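Local coordinates for putative phosphohistidine phosphatase SixA (Agrobacterium tumefaciens, PDB 2RFL), which probably dephosphorylates phosphohistidine in proteins, as a putative SixA-type member of the histidine phosphatase superfamily built as an alpha-beta-alpha sandwich, at residues A[33-36]-A[37-40]; A[68-71]-A[72-76]; A[45-48]-A[49-53]. All coordinates share one frame; numbering follows the deposited sequence.

Interaction 1: A[33-36]-A[37-40]; sequences LNEA and GFAE
Leu33 and Phe38 face each other across the first turn of helix 35-51 as a hydrophobic staple, the apolar pair that brackets an N-cap, here Asn34. The tight side is a CH-pi contact: Leu33 CB sits 3.7 Å from the centroid of the Phe38 ring, almost exactly on the ring normal. Leu33 CD1 adds a second touch above the same face, displaced outward over the CD1-CE1 side, 3.6 Å from Phe38 CD1. Leu33 is buried, its side chain also resting on Ala17 and on Thr69 of helix 64-77, and Gln68 touches the phenylalanine. The loose side is that of Glu35, Ala36 and Ala39, which are exposed; Glu35 OE1 comes no closer than 4.4 Å to Phe38 CD2. Backbone bonds start the helix, among them Phe38 N to Asn34 O at 2.7 Å, with an N-H...O angle of 165°. Asn34 carries its CG between its own backbone N and carbonyl carbon (chi1 66°), which folds the amide back over the opening turn. Its OD1 there accepts Gly37 N at 2.8 Å, in a bent bond whose donor stands above the amide carbonyl plane. Gly37 has no side chain to meet this oxygen, and Asn34 OD1 lies only 3.1 Å from Gly37 CA.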
ATOM      1  N   LEU A  33       2.093 -14.357  -6.438  1.00 41.99           N
ATOM      2  CA  LEU A  33       1.746 -14.567  -5.067  1.00 40.65           C
ATOM      3  C   LEU A  33       1.701 -16.063  -4.926  1.00 43.21           C
ATOM      4  O   LEU A  33       1.190 -16.749  -5.815  1.00 42.88           O
ATOM      5  CB  LEU A  33       0.387 -13.964  -4.729  1.00 39.33           C
ATOM      6  CG  LEU A  33       0.074 -12.460  -4.833  1.00 31.43           C
ATOM      7  CD1 LEU A  33      -1.339 -12.237  -4.517  1.00 24.11           C
ATOM      8  CD2 LEU A  33       0.942 -11.702  -3.847  1.00 27.62           C
ATOM      9  N   ASN A  34       2.313 -16.578  -3.845  1.00 45.37           N
ATOM     10  CA  ASN A  34       2.158 -17.980  -3.437  1.00 46.68           C
ATOM     11  C   ASN A  34       0.825 -18.161  -2.714  1.00 47.13           C
ATOM     12  O   ASN A  34       0.058 -17.204  -2.595  1.00 46.46           O
ATOM     13  CB  ASN A  34       3.345 -18.416  -2.561  1.00 46.85           C
ATOM     14  CG  ASN A  34       3.408 -17.688  -1.228  1.00 47.11           C
ATOM     15  OD1 ASN A  34       2.746 -16.682  -1.007  1.00 45.88           O
ATOM     16  ND2 ASN A  34       4.240 -18.192  -0.337  1.00 48.35           N
ATOM     17  N   GLU A  35       0.557 -19.366  -2.213  1.00 48.45           N
ATOM     18  CA  GLU A  35      -0.661 -19.641  -1.437  1.00 49.21           C
ATOM     19  C   GLU A  35      -0.863 -18.794  -0.171  1.00 48.87           C
ATOM     20  O   GLU A  35      -1.894 -18.087  -0.073  1.00 48.54           O
ATOM     21  CB  GLU A  35      -0.858 -21.122  -1.196  1.00 50.01           C
ATOM     22  CG  GLU A  35      -0.817 -21.993  -2.508  1.00 53.09           C
ATOM     23  CD  GLU A  35      -1.598 -21.444  -3.738  1.00 55.89           C
ATOM     24  OE1 GLU A  35      -0.969 -21.221  -4.803  1.00 56.46           O
ATOM     25  OE2 GLU A  35      -2.838 -21.257  -3.668  1.00 56.87           O
ATOM     26  N   ALA A  36       0.100 -18.780   0.753  1.00 47.46           N
ATOM     27  CA  ALA A  36      -0.058 -17.950   1.934  1.00 47.36           C
ATOM     28  C   ALA A  36      -0.180 -16.434   1.623  1.00 46.81           C
ATOM     29  O   ALA A  36      -1.010 -15.708   2.230  1.00 45.24           O
ATOM     30  CB  ALA A  36       1.036 -18.206   2.896  1.00 48.03           C
ATOM     31  N   GLY A  37       0.665 -15.982   0.685  1.00 46.03           N
ATOM     32  CA  GLY A  37       0.565 -14.680   0.040  1.00 44.67           C
ATOM     33  C   GLY A  37      -0.798 -14.372  -0.531  1.00 44.25           C
ATOM     34  O   GLY A  37      -1.360 -13.318  -0.258  1.00 44.01           O
ATOM     35  N   PHE A  38      -1.339 -15.282  -1.320  1.00 44.05           N
ATOM     36  CA  PHE A  38      -2.758 -15.162  -1.737  1.00 45.07           C
ATOM     37  C   PHE A  38      -3.815 -15.032  -0.628  1.00 46.04           C
ATOM     38  O   PHE A  38      -4.788 -14.297  -0.770  1.00 45.79           O
ATOM     39  CB  PHE A  38      -3.158 -16.336  -2.615  1.00 43.71           C
ATOM     40  CG  PHE A  38      -2.921 -16.106  -4.055  1.00 40.16           C
ATOM     41  CD1 PHE A  38      -3.537 -15.026  -4.711  1.00 38.95           C
ATOM     42  CD2 PHE A  38      -2.117 -16.993  -4.784  1.00 32.98           C
ATOM     43  CE1 PHE A  38      -3.338 -14.842  -6.107  1.00 39.34           C
ATOM     44  CE2 PHE A  38      -1.895 -16.817  -6.145  1.00 33.17           C
ATOM     45  CZ  PHE A  38      -2.494 -15.763  -6.827  1.00 36.14           C
ATOM     46  N   ALA A  39      -3.627 -15.787   0.443  1.00 47.99           N
ATOM     47  CA  ALA A  39      -4.604 -15.876   1.511  1.00 50.01           C
ATOM     48  C   ALA A  39      -4.623 -14.612   2.346  1.00 50.34           C
ATOM     49  O   ALA A  39      -5.702 -14.141   2.666  1.00 50.61           O
ATOM     50  CB  ALA A  39      -4.357 -17.124   2.382  1.00 50.14           C
ATOM     51  N   GLU A  40      -3.436 -14.087   2.673  1.00 50.49           N
ATOM     52  CA  GLU A  40      -3.228 -12.903   3.502  1.00 51.67           C
ATOM     53  C   GLU A  40      -3.863 -11.664   2.876  1.00 51.04           C
ATOM     54  O   GLU A  40      -4.477 -10.847   3.551  1.00 50.47           O
ATOM     55  CB  GLU A  40      -1.748 -12.549   3.518  1.00 52.32           C
ATOM     56  CG  GLU A  40      -0.812 -13.211   4.475  1.00 57.51           C
ATOM     57  CD  GLU A  40       0.657 -12.680   4.303  1.00 60.76           C
ATOM     58  OE1 GLU A  40       0.925 -11.766   3.468  1.00 56.20           O
ATOM     59  OE2 GLU A  40       1.549 -13.213   5.014  1.00 65.55           O
TER

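Interaction 2: A[68-71]-A[72-76]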
ATOM      1  N   GLN A  68      -1.826  -8.891  -8.650  1.00 33.00           N
ATOM      2  CA  GLN A  68      -2.633  -9.897  -7.966  1.00 33.36           C
ATOM      3  C   GLN A  68      -3.011  -9.352  -6.580  1.00 33.60           C
ATOM      4  O   GLN A  68      -4.199  -9.422  -6.206  1.00 32.83           O
ATOM      5  CB  GLN A  68      -1.931 -11.259  -7.851  1.00 32.09           C
ATOM      6  CG  GLN A  68      -1.566 -11.976  -9.155  1.00 31.68           C
ATOM      7  CD  GLN A  68      -0.370 -12.987  -8.985  1.00 30.78           C
ATOM      8  OE1 GLN A  68       0.434 -12.934  -8.042  1.00 28.01           O
ATOM      9  NE2 GLN A  68      -0.231 -13.834  -9.937  1.00 30.03           N
ATOM     10  N   THR A  69      -2.046  -8.767  -5.851  1.00 32.56           N
ATOM     11  CA  THR A  69      -2.410  -8.133  -4.577  1.00 32.75           C
ATOM     12  C   THR A  69      -3.658  -7.239  -4.794  1.00 33.44           C
ATOM     13  O   THR A  69      -4.667  -7.452  -4.120  1.00 32.83           O
ATOM     14  CB  THR A  69      -1.226  -7.358  -3.866  1.00 32.50           C
ATOM     15  OG1 THR A  69      -0.073  -8.215  -3.729  1.00 32.65           O
ATOM     16  CG2 THR A  69      -1.628  -6.900  -2.465  1.00 30.00           C
ATOM     17  N   THR A  70      -3.594  -6.311  -5.767  1.00 34.37           N
ATOM     18  CA  THR A  70      -4.680  -5.337  -6.105  1.00 36.12           C
ATOM     19  C   THR A  70      -6.021  -6.012  -6.464  1.00 37.74           C
ATOM     20  O   THR A  70      -7.055  -5.614  -5.944  1.00 37.26           O
ATOM     21  CB  THR A  70      -4.237  -4.266  -7.203  1.00 35.77           C
ATOM     22  OG1 THR A  70      -3.380  -3.268  -6.613  1.00 36.70           O
ATOM     23  CG2 THR A  70      -5.419  -3.567  -7.849  1.00 31.91           C
ATOM     24  N   GLN A  71      -5.973  -7.043  -7.324  1.00 39.07           N
ATOM     25  CA  GLN A  71      -7.100  -7.906  -7.608  1.00 40.53           C
ATOM     26  C   GLN A  71      -7.824  -8.455  -6.362  1.00 40.79           C
ATOM     27  O   GLN A  71      -9.024  -8.693  -6.373  1.00 39.54           O
ATOM     28  CB  GLN A  71      -6.681  -9.031  -8.567  1.00 41.46           C
ATOM     29  CG  GLN A  71      -6.224  -8.539  -9.959  1.00 44.17           C
ATOM     30  CD  GLN A  71      -5.603  -9.617 -10.872  1.00 47.04           C
ATOM     31  OE1 GLN A  71      -5.710 -10.823 -10.615  1.00 47.15           O
ATOM     32  NE2 GLN A  71      -4.935  -9.164 -11.950  1.00 45.08           N
ATOM     33  N   ALA A  72      -7.107  -8.674  -5.275  1.00 42.49           N
ATOM     34  CA  ALA A  72      -7.813  -9.061  -4.048  1.00 43.84           C
ATOM     35  C   ALA A  72      -8.773  -7.955  -3.583  1.00 44.04           C
ATOM     36  O   ALA A  72      -9.915  -8.211  -3.336  1.00 44.06           O
ATOM     37  CB  ALA A  72      -6.857  -9.495  -2.961  1.00 43.33           C
ATOM     38  N   TRP A  73      -8.290  -6.719  -3.512  1.00 45.09           N
ATOM     39  CA  TRP A  73      -9.104  -5.537  -3.184  1.00 45.48           C
ATOM     40  C   TRP A  73     -10.329  -5.254  -4.050  1.00 46.93           C
ATOM     41  O   TRP A  73     -11.380  -4.931  -3.492  1.00 46.91           O
ATOM     42  CB  TRP A  73      -8.221  -4.316  -3.119  1.00 43.84           C
ATOM     43  CG  TRP A  73      -7.317  -4.413  -1.938  1.00 42.66           C
ATOM     44  CD1 TRP A  73      -6.286  -5.302  -1.757  1.00 40.18           C
ATOM     45  CD2 TRP A  73      -7.389  -3.630  -0.744  1.00 38.63           C
ATOM     46  NE1 TRP A  73      -5.707  -5.101  -0.531  1.00 39.79           N
ATOM     47  CE2 TRP A  73      -6.358  -4.081   0.111  1.00 38.01           C
ATOM     48  CE3 TRP A  73      -8.219  -2.587  -0.317  1.00 36.06           C
ATOM     49  CZ2 TRP A  73      -6.116  -3.508   1.367  1.00 39.64           C
ATOM     50  CZ3 TRP A  73      -7.986  -2.021   0.925  1.00 37.54           C
ATOM     51  CH2 TRP A  73      -6.932  -2.478   1.755  1.00 38.60           C
ATOM     52  N   GLN A  74     -10.200  -5.355  -5.381  1.00 47.76           N
ATOM     53  CA  GLN A  74     -11.356  -5.318  -6.297  1.00 49.37           C
ATOM     54  C   GLN A  74     -12.456  -6.293  -5.873  1.00 50.31           C
ATOM     55  O   GLN A  74     -13.633  -6.006  -6.015  1.00 50.29           O
ATOM     56  CB  GLN A  74     -10.928  -5.649  -7.723  1.00 49.37           C
ATOM     57  CG  GLN A  74     -10.313  -4.495  -8.520  1.00 49.43           C
ATOM     58  CD  GLN A  74      -9.781  -4.960  -9.878  1.00 51.37           C
ATOM     59  OE1 GLN A  74      -8.692  -5.559  -9.972  1.00 52.92           O
ATOM     60  NE2 GLN A  74     -10.543  -4.699 -10.933  1.00 50.52           N
ATOM     61  N   ARG A  75     -12.032  -7.440  -5.347  1.00 51.60           N
ATOM     62  CA  ARG A  75     -12.874  -8.536  -4.894  1.00 53.35           C
ATOM     63  C   ARG A  75     -13.584  -8.176  -3.609  1.00 54.06           C
ATOM     64  O   ARG A  75     -14.791  -8.292  -3.527  1.00 54.15           O
ATOM     65  CB  ARG A  75     -12.011  -9.758  -4.618  1.00 53.35           C
ATOM     66  CG  ARG A  75     -12.580 -11.056  -5.116  1.00 56.59           C
ATOM     67  CD  ARG A  75     -11.826 -11.511  -6.346  1.00 58.31           C
ATOM     68  NE  ARG A  75     -10.456 -11.856  -6.000  1.00 57.88           N
ATOM     69  CZ  ARG A  75      -9.470 -12.011  -6.870  1.00 58.43           C
ATOM     70  NH1 ARG A  75      -8.264 -12.323  -6.430  1.00 58.35           N
ATOM     71  NH2 ARG A  75      -9.683 -11.848  -8.166  1.00 58.45           N
ATOM     72  N   ALA A  76     -12.827  -7.746  -2.601  1.00 54.48           N
ATOM     73  CA  ALA A  76     -13.385  -7.370  -1.316  1.00 55.75           C
ATOM     74  C   ALA A  76     -14.468  -6.319  -1.481  1.00 57.12           C
ATOM     75  O   ALA A  76     -15.429  -6.276  -0.729  1.00 56.81           O
ATOM     76  CB  ALA A  76     -12.293  -6.888  -0.379  1.00 54.32           C
TER
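Ala72 N is shared by two carbonyls of the preceding turn, Gln68 O at 3.1 Å and Thr69 O at 3.0 Å. The first acceptor meets the N-H nearly along its C=O direction, whereas for the second the nitrogen stands well above the carbonyl plane, so this stretch of helix 64-77 mixes an i to i+4 bond with an i to i+3 one. Thr69 O is approached twice more: by Ala72 CB, and by the indole of Trp73, which swings beside its own backbone N (CG anti to the carbonyl carbon, chi1 -69°) and sets Trp73 CD1 3.6 Å from the oxygen, edge on and in the ring plane. Helix 64-77 flanks the central sheet of the alpha-beta-alpha sandwich: Trp73 wedges between it, helix 35-51 (Ala45 and Ala48) and strand 10-15 (Leu14), and Thr70 rests on Ile58 and Ser60 of strand 57-60. The polar ends of Gln68 and Thr69 are engaged outside the contact: Gln68 OE1 accepts Leu33 N, and Thr69 OG1 bonds Arg65 O one turn back and Ala17 N, beside His16. On the more open side the Arg75 chain, bent at chi2 and chi3, brings its guanidinium back over Gln71. Gln71 O lies over the centre of one guanidinium face, 3.4 Å from Arg75 CZ, and the bond it accepts from Arg75 N, at 3.4 Å, is weak. Next to it Gln71 and Gln74 cross with amide planes 69° apart, Gln74 OE1 standing 3.9 Å from Gln71 CG. Because the guanidinium offers its face, the attraction between its positive charge and the Gln71 carbonyl is probably mainly electrostatic; it would draw electron density toward that oxygen without fixing the rotation of the group as a directed N-H bond would.

Interaction 3: A[45-48]-A[49-53]; sequences ADLA and ADRRY
Leu47 and Arg51, one turn apart, run alongside each other, with a methyl of the leucine laid over the flat end of the arginine. Leu47 CD1 stands above one guanidinium face but is displaced toward its rim, which puts it 3.2 Å from Arg51 NH1 and 3.5 Å from Arg51 CZ. The approach is tight, and Leu47 is strained, its chi2 of 11° nearly eclipsed, so the exact fit is less certain. Bends at chi2 and chi3 bring the arginine head round to it. Both side chains also touch Leu167 of strand 162-167. The aliphatic root of the same arginine serves another flat group: Arg51 CB sits over the centre of the Tyr53 ring, 3.4 Å above its plane. The backbone here is the C-terminal end of helix 35-51, consistent with a Schellman-like end. Arg52 takes positive phi (70°), the chain turns out of the helix, and Tyr53 N donates to Ala48 O at 2.8 Å, straight at the hydrogen (170°), although the nitrogen comes from well above the Ala48 carbonyl plane. The apolar pair expected there is present too, Ala48 CB and Tyr53 CB lying 4.1 Å apart. Tyr53 then sends its hydroxyl to Asp165. Asp50 faces the arginine less closely: Asp50 OD2 is 3.9 Å from Arg51 NE, a long salt bridge held by charge alone, since the oxygen sits to one side of the guanidinium plane.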
ATOM      1  N   ALA A  45      -7.416  -7.317   2.704  1.00 41.12           N
ATOM      2  CA  ALA A  45      -8.532  -6.768   1.904  1.00 41.40           C
ATOM      3  C   ALA A  45      -9.876  -6.827   2.671  1.00 42.85           C
ATOM      4  O   ALA A  45     -10.446  -5.801   2.935  1.00 42.30           O
ATOM      5  CB  ALA A  45      -8.617  -7.444   0.566  1.00 40.32           C
ATOM      6  N   ASP A  46     -10.323  -8.015   3.094  1.00 45.32           N
ATOM      7  CA  ASP A  46     -11.535  -8.188   3.940  1.00 48.19           C
ATOM      8  C   ASP A  46     -11.639  -7.392   5.250  1.00 49.24           C
ATOM      9  O   ASP A  46     -12.707  -6.885   5.593  1.00 48.83           O
ATOM     10  CB  ASP A  46     -11.769  -9.666   4.249  1.00 48.74           C
ATOM     11  CG  ASP A  46     -12.517 -10.372   3.153  1.00 49.31           C
ATOM     12  OD1 ASP A  46     -12.936  -9.677   2.200  1.00 46.29           O
ATOM     13  OD2 ASP A  46     -12.683 -11.615   3.247  1.00 50.65           O
ATOM     14  N   LEU A  47     -10.542  -7.335   5.992  1.00 50.70           N
ATOM     15  CA  LEU A  47     -10.458  -6.507   7.174  1.00 53.11           C
ATOM     16  C   LEU A  47     -10.779  -5.072   6.751  1.00 54.60           C
ATOM     17  O   LEU A  47     -11.480  -4.371   7.459  1.00 54.89           O
ATOM     18  CB  LEU A  47      -9.059  -6.626   7.822  1.00 52.44           C
ATOM     19  CG  LEU A  47      -8.809  -6.781   9.338  1.00 51.68           C
ATOM     20  CD1 LEU A  47     -10.079  -7.071  10.089  1.00 56.91           C
ATOM     21  CD2 LEU A  47      -7.799  -7.884   9.657  1.00 46.81           C
ATOM     22  N   ALA A  48     -10.320  -4.676   5.561  1.00 56.58           N
ATOM     23  CA  ALA A  48     -10.370  -3.275   5.098  1.00 58.53           C
ATOM     24  C   ALA A  48     -11.779  -2.737   4.853  1.00 60.61           C
ATOM     25  O   ALA A  48     -12.193  -1.797   5.515  1.00 60.74           O
ATOM     26  CB  ALA A  48      -9.491  -3.084   3.865  1.00 57.08           C
ATOM     27  N   ALA A  49     -12.510  -3.347   3.920  1.00 63.49           N
ATOM     28  CA  ALA A  49     -13.909  -3.011   3.644  1.00 66.47           C
ATOM     29  C   ALA A  49     -14.786  -3.230   4.855  1.00 68.69           C
ATOM     30  O   ALA A  49     -15.991  -2.946   4.827  1.00 69.56           O
ATOM     31  CB  ALA A  49     -14.419  -3.849   2.504  1.00 67.16           C
ATOM     32  N   ASP A  50     -14.174  -3.774   5.900  1.00 70.35           N
ATOM     33  CA  ASP A  50     -14.845  -4.045   7.172  1.00 72.56           C
ATOM     34  C   ASP A  50     -14.806  -2.750   7.981  1.00 71.98           C
ATOM     35  O   ASP A  50     -15.832  -2.280   8.490  1.00 72.21           O
ATOM     36  CB  ASP A  50     -14.132  -5.198   7.890  1.00 73.07           C
ATOM     37  CG  ASP A  50     -14.874  -5.702   9.093  1.00 75.13           C
ATOM     38  OD1 ASP A  50     -16.093  -5.460   9.182  1.00 78.73           O
ATOM     39  OD2 ASP A  50     -14.231  -6.353   9.949  1.00 75.22           O
ATOM     40  N   ARG A  51     -13.609  -2.168   8.045  1.00 70.28           N
ATOM     41  CA  ARG A  51     -13.417  -0.825   8.578  1.00 69.12           C
ATOM     42  C   ARG A  51     -13.893   0.208   7.552  1.00 67.78           C
ATOM     43  O   ARG A  51     -13.970   1.388   7.846  1.00 67.19           O
ATOM     44  CB  ARG A  51     -11.954  -0.599   8.996  1.00 68.44           C
ATOM     45  CG  ARG A  51     -11.554  -1.219  10.347  1.00 68.26           C
ATOM     46  CD  ARG A  51     -11.125  -2.680  10.204  1.00 68.02           C
ATOM     47  NE  ARG A  51     -11.789  -3.567  11.169  1.00 68.35           N
ATOM     48  CZ  ARG A  51     -11.163  -4.398  12.002  1.00 67.62           C
ATOM     49  NH1 ARG A  51      -9.837  -4.492  12.006  1.00 66.84           N
ATOM     50  NH2 ARG A  51     -11.864  -5.138  12.838  1.00 67.30           N
ATOM     51  N   ARG A  52     -14.261  -0.265   6.362  1.00 66.63           N
ATOM     52  CA  ARG A  52     -14.790   0.577   5.288  1.00 65.51           C
ATOM     53  C   ARG A  52     -13.667   1.464   4.725  1.00 62.17           C
ATOM     54  O   ARG A  52     -13.870   2.614   4.316  1.00 61.25           O
ATOM     55  CB  ARG A  52     -15.996   1.397   5.773  1.00 67.01           C
ATOM     56  CG  ARG A  52     -17.280   0.584   6.019  1.00 72.02           C
ATOM     57  CD  ARG A  52     -18.105   0.484   4.752  1.00 77.38           C
ATOM     58  NE  ARG A  52     -19.543   0.570   4.995  1.00 83.45           N
ATOM     59  CZ  ARG A  52     -20.147   1.604   5.575  1.00 86.54           C
ATOM     60  NH1 ARG A  52     -19.436   2.631   6.017  1.00 86.62           N
ATOM     61  NH2 ARG A  52     -21.460   1.606   5.739  1.00 88.22           N
ATOM     62  N   TYR A  53     -12.469   0.896   4.741  1.00 58.41           N
ATOM     63  CA  TYR A  53     -11.278   1.536   4.234  1.00 54.24           C
ATOM     64  C   TYR A  53     -11.214   1.470   2.698  1.00 52.79           C
ATOM     65  O   TYR A  53     -10.285   0.869   2.142  1.00 52.49           O
ATOM     66  CB  TYR A  53     -10.048   0.893   4.873  1.00 52.71           C
ATOM     67  CG  TYR A  53      -9.854   1.228   6.343  1.00 48.96           C
ATOM     68  CD1 TYR A  53     -10.520   2.301   6.932  1.00 46.76           C
ATOM     69  CD2 TYR A  53      -8.940   0.509   7.125  1.00 45.26           C
ATOM     70  CE1 TYR A  53     -10.332   2.623   8.283  1.00 44.80           C
ATOM     71  CE2 TYR A  53      -8.726   0.814   8.453  1.00 41.10           C
ATOM     72  CZ  TYR A  53      -9.441   1.871   9.051  1.00 43.14           C
ATOM     73  OH  TYR A  53      -9.265   2.187  10.397  1.00 37.45           O
TER

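From the N terminus the chain meets interaction 1, then interaction 3, then interaction 2. Each is made within one continuous run of residues, so none closes a long loop, and none nests in or crosses another. Interactions 1 and 3 mark the two ends of helix 35-51, with centres about 18 Å apart and no direct touch. Interaction 2, on helix 64-77, is the bridge: Gln68 and Thr69 meet Leu33 near the start of the first helix, and Trp73 and Ala76 pack on Ala45 and Ala48 toward its end. The pair of helices is thereby fastened together, while Thr70 and Trp73 reach strands 57-60 and 10-15 of the central sheet.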